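Local structure of L544 (Acanthamoeba polyphaga mimivirus, 4AMQ) at residues 54-59 / 63-68; 250-255 / 268-273; 200-205 / 287-292. The protein probably transfers nucleotides as a metal-dependent nucleotidyl transferase of the virus particle. All coordinates share one frame; numbering follows the deposited sequence.

Contact 1 of 3, residues 54-59 / 63-68; sequences KGSFRR and YITDID. With MN (manganese (II) ion), chain B; MN (manganese (II) ion), chain C.
One straight backbone bond joins the segments: K54 N donates to D68 O over 2.9 Å, with an angle of 174° at the hydrogen. It joins the end of strand 51-54 to strand 66-72. Just after it the chain turns at G55, whose phi is positive (66°). G55 has no side chain, and its CA lies 4.5 Å from D68 OD2.

Metal bonds dominate the other strand. D66 and D68 bridge two manganese ions. The ion of chain C takes D66 OD2 at 2.2 Å and D68 OD1 at 2.3 Å, and D213 completes its protein ligands. The ion of chain B takes D66 OD1 at 2.4 Å, together with longer bonds from D66 OD2 and D68 OD2. A water occupies a further position on each ion.

Polar contacts form a second shell. T65 OG1 donates to D66 OD1 on its anti lone pair, so this oxygen is held by both a hydroxyl and a metal. A water is gripped three times: it bonds with S56 OG at 2.8 Å, accepts from T65 N, and donates to D66 O at 2.7 Å. It thus ties S56 to the backbone of T65 and D66.

Apolar contacts lie behind the metal ligands. CG of F57 is anti to the backbone N (chi1 -171°), which lays the ring against I67. I67 CG1 sits over one ring face, 3.7 Å from F57 CG, in a CH-pi contact. I64 CD1 approaches the ring at its edge, and I34 of helix 28-42 also packs on F57.

G55 and S56, followed by the acidic pair D66 and D68 on a strand, are consistent with the signature of polymerase beta-like nucleotidyltransferases. Carboxylates shared between two manganese ions would suit metal-dependent nucleotidyl transfer.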
loop_
_atom_site.group_PDB
_atom_site.type_symbol
_atom_site.label_atom_id
_atom_site.label_comp_id
_atom_site.label_asym_id
_atom_site.label_seq_id
_atom_site.Cartn_x
_atom_site.Cartn_y
_atom_site.Cartn_z
ATOM N N LYS A 54 -2.469 4.231 13.419
ATOM C CA LYS A 54 -3.648 3.487 12.997
ATOM C C LYS A 54 -3.267 2.127 12.426
ATOM O O LYS A 54 -2.086 1.793 12.322
ATOM C CB LYS A 54 -4.428 4.280 11.947
ATOM C CG LYS A 54 -4.847 5.674 12.392
ATOM C CD LYS A 54 -5.844 5.626 13.541
ATOM C CE LYS A 54 -6.265 7.028 13.964
ATOM N NZ LYS A 54 -7.116 7.023 15.188
ATOM N N GLY A 55 -4.280 1.341 12.072
ATOM C CA GLY A 55 -4.082 0.117 11.317
ATOM C C GLY A 55 -3.326 -0.987 12.025
ATOM O O GLY A 55 -3.412 -1.141 13.241
ATOM N N SER A 56 -2.571 -1.754 11.245
ATOM C CA SER A 56 -1.916 -2.961 11.734
ATOM C C SER A 56 -0.820 -2.696 12.761
ATOM O O SER A 56 -0.596 -3.510 13.653
ATOM C CB SER A 56 -1.356 -3.779 10.564
ATOM O OG SER A 56 -0.313 -3.086 9.904
ATOM N N PHE A 57 -0.131 -1.567 12.633
ATOM C CA PHE A 57 0.929 -1.232 13.578
ATOM C C PHE A 57 0.362 -0.887 14.958
ATOM O O PHE A 57 0.958 -1.216 15.983
ATOM C CB PHE A 57 1.794 -0.088 13.053
ATOM C CG PHE A 57 3.026 0.164 13.875
ATOM C CD1 PHE A 57 4.003 -0.811 13.997
ATOM C CD2 PHE A 57 3.215 1.377 14.516
ATOM C CE1 PHE A 57 5.140 -0.586 14.750
ATOM C CE2 PHE A 57 4.353 1.609 15.270
ATOM C CZ PHE A 57 5.316 0.627 15.386
ATOM N N ARG A 58 -0.789 -0.222 14.979
ATOM C CA ARG A 58 -1.477 0.059 16.237
ATOM C C ARG A 58 -1.831 -1.245 16.948
ATOM O O ARG A 58 -1.803 -1.320 18.177
ATOM C CB ARG A 58 -2.736 0.900 15.995
ATOM C CG ARG A 58 -3.661 1.013 17.207
ATOM C CD ARG A 58 -4.896 1.846 16.890
ATOM N NE ARG A 58 -5.495 1.465 15.612
ATOM C CZ ARG A 58 -6.561 2.056 15.076
ATOM N NH1 ARG A 58 -7.156 3.057 15.711
ATOM N NH2 ARG A 58 -7.035 1.643 13.906
ATOM N N ARG A 59 -2.155 -2.272 16.168
ATOM C CA ARG A 59 -2.460 -3.593 16.710
ATOM C C ARG A 59 -1.191 -4.388 16.991
ATOM O O ARG A 59 -1.247 -5.496 17.529
ATOM C CB ARG A 59 -3.362 -4.379 15.756
ATOM C CG ARG A 59 -4.788 -3.857 15.671
ATOM C CD ARG A 59 -5.635 -4.720 14.744
ATOM N NE ARG A 59 -5.304 -4.515 13.336
ATOM C CZ ARG A 59 -4.887 -5.470 12.509
ATOM N NH1 ARG A 59 -4.745 -6.716 12.940
ATOM N NH2 ARG A 59 -4.618 -5.177 11.245
ATOM N N TYR A 63 4.136 -9.706 12.267
ATOM C CA TYR A 63 4.837 -9.540 11.000
ATOM C C TYR A 63 4.580 -8.168 10.396
ATOM O O TYR A 63 3.751 -8.021 9.499
ATOM C CB TYR A 63 4.438 -10.637 10.015
ATOM C CG TYR A 63 4.875 -12.022 10.439
ATOM C CD1 TYR A 63 6.160 -12.476 10.174
ATOM C CD2 TYR A 63 3.999 -12.875 11.101
ATOM C CE1 TYR A 63 6.563 -13.744 10.556
ATOM C CE2 TYR A 63 4.390 -14.142 11.486
ATOM C CZ TYR A 63 5.673 -14.572 11.213
ATOM O OH TYR A 63 6.066 -15.833 11.596
ATOM N N ILE A 64 5.305 -7.170 10.888
ATOM C CA ILE A 64 5.099 -5.785 10.473
ATOM C C ILE A 64 5.032 -5.635 8.953
ATOM O O ILE A 64 5.877 -6.160 8.227
ATOM C CB ILE A 64 6.199 -4.863 11.032
ATOM C CG1 ILE A 64 6.212 -4.926 12.561
ATOM C CG2 ILE A 64 5.991 -3.430 10.558
ATOM C CD1 ILE A 64 7.262 -4.048 13.195
ATOM N N THR A 65 4.014 -4.918 8.483
ATOM C CA THR A 65 3.832 -4.672 7.057
ATOM C C THR A 65 4.138 -3.219 6.719
ATOM O O THR A 65 5.017 -2.931 5.908
ATOM C CB THR A 65 2.404 -5.009 6.606
ATOM O OG1 THR A 65 1.462 -4.291 7.415
ATOM C CG2 THR A 65 2.149 -6.499 6.743
ATOM N N ASP A 66 3.409 -2.306 7.353
ATOM C CA ASP A 66 3.634 -0.885 7.154
ATOM C C ASP A 66 3.150 -0.094 8.363
ATOM O O ASP A 66 2.581 -0.658 9.299
ATOM C CB ASP A 66 2.918 -0.405 5.893
ATOM C CG ASP A 66 1.409 -0.498 6.014
ATOM O OD1 ASP A 66 0.903 -1.573 6.393
ATOM O OD2 ASP A 66 0.730 0.510 5.742
ATOM N N ILE A 67 3.379 1.214 8.342
ATOM C CA ILE A 67 2.906 2.086 9.409
ATOM C C ILE A 67 1.974 3.161 8.854
ATOM O O ILE A 67 2.330 3.879 7.920
ATOM C CB ILE A 67 4.073 2.747 10.184
ATOM C CG1 ILE A 67 4.821 1.717 11.037
ATOM C CG2 ILE A 67 3.558 3.871 11.073
ATOM C CD1 ILE A 67 5.703 0.767 10.249
ATOM N N ASP A 68 0.774 3.241 9.425
ATOM C CA ASP A 68 -0.213 4.249 9.054
ATOM C C ASP A 68 -0.380 5.234 10.202
ATOM O O ASP A 68 -0.601 4.832 11.348
ATOM C CB ASP A 68 -1.567 3.600 8.749
ATOM C CG ASP A 68 -1.508 2.649 7.569
ATOM O OD1 ASP A 68 -0.659 2.859 6.678
ATOM O OD2 ASP A 68 -2.309 1.690 7.537
HETATM MN MN MN B . -1.113 -0.605 7.211
HETATM MN MN MN C . -0.509 1.908 4.585
HETATM O O HOH W 1 2.396 -3.107 10.511
HETATM O O HOH W 2 -1.767 -2.662 6.551
HETATM O O HOH W 3 -0.463 0.709 2.321
#

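Contact 2 of 3, residues 250-255 / 268-273; sequences PLRFYF and IIETKF
R252 NH1 is gripped by two carboxylates, E270 OE2 across the contact and E266 OE1 one helical turn earlier. The bond to E270 OE2 is 2.9 Å long and nearly straight, at 175°. It lies in the guanidinium plane and uses the anti lone pair of the oxygen. The guanidinium and carboxylate planes are 17° apart, nearly coplanar, and a single N-H makes the bond.

E270 is shared in turn. Its OE1 pairs with K277, and R59 of the nucleotidyltransferase domain joins at OE2. R59 also pairs with E266, so R252, R59, E266 and E270 form a charge network. These partners would tend to hold the E270 carboxylate in one rotation.

I269 supplies the apolar part. Its CD1 lies over one face of the guanidinium, toward the rim, 3.8 Å from R252 NE. The R252 chain runs extended from the backbone and then bends at its third torsion (chi3 60°), which carries NH1 past this methyl to E270. I269 and E270 lie within a wider pi-type turn of 268-272, closed by F273 N to I268 O.

Helices 248-254 and 259-272 are successive helices of the helical domain, joined by a salt-bridge network that reaches the nucleotidyltransferase domain.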
loop_
_atom_site.group_PDB
_atom_site.type_symbol
_atom_site.label_atom_id
_atom_site.label_comp_id
_atom_site.label_asym_id
_atom_site.label_seq_id
_atom_site.Cartn_x
_atom_site.Cartn_y
_atom_site.Cartn_z
ATOM N N PRO A 250 -13.141 -9.884 6.243
ATOM C CA PRO A 250 -14.535 -9.528 6.545
ATOM C C PRO A 250 -15.055 -10.304 7.756
ATOM O O PRO A 250 -15.786 -9.748 8.575
ATOM C CB PRO A 250 -15.288 -9.953 5.281
ATOM C CG PRO A 250 -14.264 -9.888 4.196
ATOM C CD PRO A 250 -12.970 -10.308 4.842
ATOM N N LEU A 251 -14.668 -11.571 7.873
ATOM C CA LEU A 251 -15.093 -12.387 9.006
ATOM C C LEU A 251 -14.565 -11.827 10.322
ATOM O O LEU A 251 -15.277 -11.801 11.321
ATOM C CB LEU A 251 -14.645 -13.841 8.835
ATOM C CG LEU A 251 -15.180 -14.598 7.619
ATOM C CD1 LEU A 251 -14.755 -16.057 7.677
ATOM C CD2 LEU A 251 -16.695 -14.482 7.532
ATOM N N ARG A 252 -13.312 -11.378 10.320
ATOM C CA ARG A 252 -12.717 -10.813 11.525
ATOM C C ARG A 252 -13.475 -9.560 11.954
ATOM O O ARG A 252 -13.669 -9.319 13.144
ATOM C CB ARG A 252 -11.229 -10.506 11.321
ATOM C CG ARG A 252 -10.553 -9.913 12.557
ATOM C CD ARG A 252 -9.042 -9.820 12.393
ATOM N NE ARG A 252 -8.658 -8.987 11.257
ATOM C CZ ARG A 252 -7.401 -8.743 10.898
ATOM N NH1 ARG A 252 -6.393 -9.268 11.586
ATOM N NH2 ARG A 252 -7.151 -7.972 9.849
ATOM N N PHE A 253 -13.909 -8.766 10.982
ATOM C CA PHE A 253 -14.713 -7.594 11.284
ATOM C C PHE A 253 -16.060 -8.015 11.869
ATOM O O PHE A 253 -16.524 -7.441 12.853
ATOM C CB PHE A 253 -14.922 -6.731 10.038
ATOM C CG PHE A 253 -15.734 -5.490 10.293
ATOM C CD1 PHE A 253 -15.126 -4.328 10.742
ATOM C CD2 PHE A 253 -17.108 -5.489 10.094
ATOM C CE1 PHE A 253 -15.872 -3.183 10.984
ATOM C CE2 PHE A 253 -17.858 -4.351 10.332
ATOM C CZ PHE A 253 -17.238 -3.194 10.776
ATOM N N TYR A 254 -16.676 -9.027 11.267
ATOM C CA TYR A 254 -17.973 -9.511 11.728
ATOM C C TYR A 254 -17.908 -9.962 13.185
ATOM O O TYR A 254 -18.805 -9.667 13.974
ATOM C CB TYR A 254 -18.471 -10.660 10.847
ATOM C CG TYR A 254 -19.853 -11.164 11.212
ATOM C CD1 TYR A 254 -20.022 -12.152 12.174
ATOM C CD2 TYR A 254 -20.988 -10.650 10.595
ATOM C CE1 TYR A 254 -21.283 -12.615 12.513
ATOM C CE2 TYR A 254 -22.253 -11.105 10.926
ATOM C CZ TYR A 254 -22.395 -12.086 11.885
ATOM O OH TYR A 254 -23.652 -12.540 12.216
ATOM N N PHE A 255 -16.835 -10.665 13.539
ATOM C CA PHE A 255 -16.693 -11.231 14.877
ATOM C C PHE A 255 -15.832 -10.376 15.802
ATOM O O PHE A 255 -15.347 -10.868 16.821
ATOM C CB PHE A 255 -16.091 -12.637 14.800
ATOM C CG PHE A 255 -17.014 -13.667 14.213
ATOM C CD1 PHE A 255 -18.060 -14.186 14.963
ATOM C CD2 PHE A 255 -16.829 -14.131 12.922
ATOM C CE1 PHE A 255 -18.910 -15.138 14.432
ATOM C CE2 PHE A 255 -17.677 -15.084 12.383
ATOM C CZ PHE A 255 -18.718 -15.588 13.141
ATOM N N ILE A 268 -4.904 -16.656 13.288
ATOM C CA ILE A 268 -4.845 -17.251 11.959
ATOM C C ILE A 268 -4.301 -16.276 10.920
ATOM O O ILE A 268 -3.388 -16.606 10.160
ATOM C CB ILE A 268 -6.233 -17.740 11.512
ATOM C CG1 ILE A 268 -6.751 -18.810 12.477
ATOM C CG2 ILE A 268 -6.181 -18.280 10.092
ATOM C CD1 ILE A 268 -8.184 -19.216 12.227
ATOM N N ILE A 269 -4.872 -15.077 10.897
ATOM C CA ILE A 269 -4.501 -14.061 9.923
ATOM C C ILE A 269 -3.090 -13.522 10.160
ATOM O O ILE A 269 -2.290 -13.428 9.229
ATOM C CB ILE A 269 -5.510 -12.890 9.939
ATOM C CG1 ILE A 269 -6.905 -13.390 9.547
ATOM C CG2 ILE A 269 -5.054 -11.770 9.015
ATOM C CD1 ILE A 269 -8.001 -12.352 9.683
ATOM N N GLU A 270 -2.783 -13.194 11.412
ATOM C CA GLU A 270 -1.568 -12.452 11.737
ATOM C C GLU A 270 -0.366 -13.306 12.166
ATOM O O GLU A 270 0.780 -12.872 12.048
ATOM C CB GLU A 270 -1.867 -11.398 12.809
ATOM C CG GLU A 270 -3.006 -10.450 12.451
ATOM C CD GLU A 270 -2.707 -9.610 11.221
ATOM O OE1 GLU A 270 -1.569 -9.679 10.708
ATOM O OE2 GLU A 270 -3.610 -8.873 10.767
ATOM N N THR A 271 -0.616 -14.508 12.669
ATOM C CA THR A 271 0.488 -15.360 13.111
ATOM C C THR A 271 0.690 -16.564 12.197
ATOM O O THR A 271 1.760 -16.738 11.613
ATOM C CB THR A 271 0.320 -15.823 14.577
ATOM O OG1 THR A 271 0.365 -14.684 15.442
ATOM C CG2 THR A 271 1.438 -16.778 14.969
ATOM N N LYS A 272 -0.339 -17.391 12.066
ATOM C CA LYS A 272 -0.237 -18.578 11.230
ATOM C C LYS A 272 0.098 -18.229 9.783
ATOM O O LYS A 272 0.949 -18.872 9.167
ATOM C CB LYS A 272 -1.525 -19.394 11.294
ATOM C CG LYS A 272 -1.460 -20.685 10.506
ATOM C CD LYS A 272 -2.693 -21.536 10.743
ATOM C CE LYS A 272 -2.687 -22.753 9.838
ATOM N NZ LYS A 272 -1.477 -23.595 10.055
ATOM N N PHE A 273 -0.569 -17.211 9.243
ATOM C CA PHE A 273 -0.355 -16.813 7.854
ATOM C C PHE A 273 0.268 -15.424 7.741
ATOM O O PHE A 273 0.312 -14.838 6.661
ATOM C CB PHE A 273 -1.667 -16.871 7.074
ATOM C CG PHE A 273 -2.286 -18.241 7.033
ATOM C CD1 PHE A 273 -1.645 -19.286 6.387
ATOM C CD2 PHE A 273 -3.510 -18.483 7.636
ATOM C CE1 PHE A 273 -2.211 -20.546 6.351
ATOM C CE2 PHE A 273 -4.081 -19.741 7.600
ATOM C CZ PHE A 273 -3.429 -20.774 6.956
#

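Contact 3 of 3, residues 200-205 / 287-292; sequences QYFVKI and RTIYES
F202 meets helix 274-292 through I289 and T288. I289 CG1 lies above the centre of one ring face, 4.0 Å from the centroid, in a CH-pi contact. I289 CD1 reaches the same face nearer the ring's base, 3.9 Å from F202 CG. T288 adds its methyl, with CG2 at 4.0 Å from F202 CE2. The contact between the segments is wholly apolar.

Torsions sort the two branches of T288. CG2 stands anti to the backbone N and reaches the ring obliquely at CE2, while OG1 turns back to bond D284 O in its own helix. The hydroxyl is thereby satisfied within the helix, and only the methyl is offered to F202.

Further out, strand 196-204 is hydrogen-bonded on both sides, F202 with K100 and V203 with I210. On the helix, S292 OG donates to I289 O at 2.7 Å and also bonds N294. L295 packs on the I289 side chain.

The contact is a sheet-to-helix interface between domains: an aromatic side chain of the central mixed sheet of the nucleotidyltransferase domain packs on a helix of the helical domain.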
loop_
_atom_site.group_PDB
_atom_site.type_symbol
_atom_site.label_atom_id
_atom_site.label_comp_id
_atom_site.label_asym_id
_atom_site.label_seq_id
_atom_site.Cartn_x
_atom_site.Cartn_y
_atom_site.Cartn_z
ATOM N N GLN A 200 3.628 9.724 1.475
ATOM C CA GLN A 200 3.961 8.313 1.297
ATOM C C GLN A 200 5.464 8.079 1.344
ATOM O O GLN A 200 6.179 8.333 0.375
ATOM C CB GLN A 200 3.367 7.760 0.003
ATOM C CG GLN A 200 1.868 7.516 0.086
ATOM C CD GLN A 200 1.328 6.785 -1.123
ATOM O OE1 GLN A 200 1.882 6.878 -2.217
ATOM N NE2 GLN A 200 0.243 6.044 -0.930
ATOM N N TYR A 201 5.933 7.589 2.484
ATOM C CA TYR A 201 7.352 7.360 2.693
ATOM C C TYR A 201 7.701 5.894 2.489
ATOM O O TYR A 201 6.851 5.011 2.627
ATOM C CB TYR A 201 7.752 7.734 4.126
ATOM C CG TYR A 201 7.753 9.211 4.478
ATOM C CD1 TYR A 201 8.855 10.010 4.202
ATOM C CD2 TYR A 201 6.676 9.790 5.141
ATOM C CE1 TYR A 201 8.874 11.348 4.544
ATOM C CE2 TYR A 201 6.685 11.133 5.490
ATOM C CZ TYR A 201 7.788 11.907 5.190
ATOM O OH TYR A 201 7.809 13.243 5.533
ATOM N N PHE A 202 8.961 5.644 2.161
ATOM C CA PHE A 202 9.555 4.337 2.385
ATOM C C PHE A 202 10.807 4.525 3.234
ATOM O O PHE A 202 11.629 5.397 2.968
ATOM C CB PHE A 202 9.819 3.592 1.072
ATOM C CG PHE A 202 8.604 2.897 0.537
ATOM C CD1 PHE A 202 8.291 1.611 0.951
ATOM C CD2 PHE A 202 7.745 3.544 -0.340
ATOM C CE1 PHE A 202 7.159 0.969 0.482
ATOM C CE2 PHE A 202 6.613 2.909 -0.815
ATOM C CZ PHE A 202 6.319 1.617 -0.402
ATOM N N VAL A 203 10.912 3.734 4.292
ATOM C CA VAL A 203 11.967 3.912 5.272
ATOM C C VAL A 203 12.712 2.607 5.484
ATOM O O VAL A 203 12.115 1.574 5.770
ATOM C CB VAL A 203 11.397 4.404 6.625
ATOM C CG1 VAL A 203 12.501 4.518 7.675
ATOM C CG2 VAL A 203 10.684 5.737 6.447
ATOM N N LYS A 204 14.026 2.654 5.334
ATOM C CA LYS A 204 14.831 1.483 5.617
ATOM C C LYS A 204 15.001 1.365 7.123
ATOM O O LYS A 204 15.819 2.061 7.722
ATOM C CB LYS A 204 16.191 1.578 4.933
ATOM C CG LYS A 204 16.953 0.274 4.967
ATOM C CD LYS A 204 18.398 0.454 4.555
ATOM C CE LYS A 204 19.150 -0.864 4.662
ATOM N NZ LYS A 204 20.603 -0.698 4.386
ATOM N N ILE A 205 14.213 0.494 7.737
ATOM C CA ILE A 205 14.287 0.311 9.181
ATOM C C ILE A 205 15.482 -0.567 9.534
ATOM O O ILE A 205 16.343 -0.166 10.320
ATOM C CB ILE A 205 12.994 -0.296 9.748
ATOM C CG1 ILE A 205 11.825 0.665 9.534
ATOM C CG2 ILE A 205 13.158 -0.606 11.225
ATOM C CD1 ILE A 205 10.504 0.140 10.052
ATOM N N ARG A 287 7.557 -3.152 -6.238
ATOM C CA ARG A 287 6.782 -2.628 -7.365
ATOM C C ARG A 287 6.543 -1.129 -7.286
ATOM O O ARG A 287 6.783 -0.400 -8.249
ATOM C CB ARG A 287 5.425 -3.324 -7.443
ATOM C CG ARG A 287 5.482 -4.773 -7.856
ATOM C CD ARG A 287 4.171 -5.445 -7.509
ATOM N NE ARG A 287 3.973 -6.683 -8.248
ATOM C CZ ARG A 287 2.850 -7.390 -8.211
ATOM N NH1 ARG A 287 1.837 -6.977 -7.467
ATOM N NH2 ARG A 287 2.743 -8.506 -8.916
ATOM N N THR A 288 6.048 -0.679 -6.139
ATOM C CA THR A 288 5.718 0.730 -5.948
ATOM C C THR A 288 6.947 1.621 -6.095
ATOM O O THR A 288 6.914 2.624 -6.805
ATOM C CB THR A 288 5.068 0.977 -4.574
ATOM O OG1 THR A 288 3.811 0.293 -4.510
ATOM C CG2 THR A 288 4.841 2.464 -4.351
ATOM N N ILE A 289 8.033 1.254 -5.422
ATOM C CA ILE A 289 9.260 2.039 -5.501
ATOM C C ILE A 289 9.810 2.023 -6.925
ATOM O O ILE A 289 10.208 3.057 -7.456
ATOM C CB ILE A 289 10.334 1.534 -4.519
ATOM C CG1 ILE A 289 9.809 1.583 -3.083
ATOM C CG2 ILE A 289 11.601 2.367 -4.644
ATOM C CD1 ILE A 289 10.747 0.954 -2.068
ATOM N N TYR A 290 9.816 0.844 -7.539
ATOM C CA TYR A 290 10.282 0.692 -8.916
ATOM C C TYR A 290 9.475 1.542 -9.900
ATOM O O TYR A 290 10.042 2.291 -10.698
ATOM C CB TYR A 290 10.232 -0.777 -9.338
ATOM C CG TYR A 290 10.497 -0.994 -10.810
ATOM C CD1 TYR A 290 11.784 -0.901 -11.325
ATOM C CD2 TYR A 290 9.460 -1.287 -11.686
ATOM C CE1 TYR A 290 12.031 -1.093 -12.668
ATOM C CE2 TYR A 290 9.698 -1.482 -13.032
ATOM C CZ TYR A 290 10.986 -1.387 -13.516
ATOM O OH TYR A 290 11.225 -1.581 -14.855
ATOM N N GLU A 291 8.153 1.426 -9.842
ATOM C CA GLU A 291 7.284 2.150 -10.769
ATOM C C GLU A 291 7.434 3.663 -10.635
ATOM O O GLU A 291 7.272 4.395 -11.609
ATOM C CB GLU A 291 5.819 1.731 -10.588
ATOM C CG GLU A 291 5.560 0.269 -10.944
ATOM C CD GLU A 291 4.149 -0.186 -10.612
ATOM O OE1 GLU A 291 3.354 0.640 -10.113
ATOM O OE2 GLU A 291 3.836 -1.374 -10.851
ATOM N N SER A 292 7.754 4.125 -9.430
ATOM C CA SER A 292 7.939 5.553 -9.182
ATOM C C SER A 292 9.264 6.056 -9.753
ATOM O O SER A 292 9.473 7.258 -9.890
ATOM C CB SER A 292 7.889 5.855 -7.681
ATOM O OG SER A 292 9.119 5.517 -7.053
#

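How the contacts relate
Contact 1 holds the dimanganese centre; contacts 2 and 3 lie to different sides of it. Contacts 1 and 2 have centres 15 Å apart and touch directly: the salt bridge between them spans 3.3 Å from R59 NH1 to E270 OE2, and the Y63 ring packs on the backbone of E270 and T271. The E270 side chain is about 9 Å from a manganese ion. Contacts 1 and 3 share the central sheet, with nearest atoms about 5 Å apart, and the F202 side chain is about 8 Å from a manganese ion. Contacts 2 and 3 lie 27 Å apart between centres. Their helices 259-272 and 274-292 are consecutive in the helical domain.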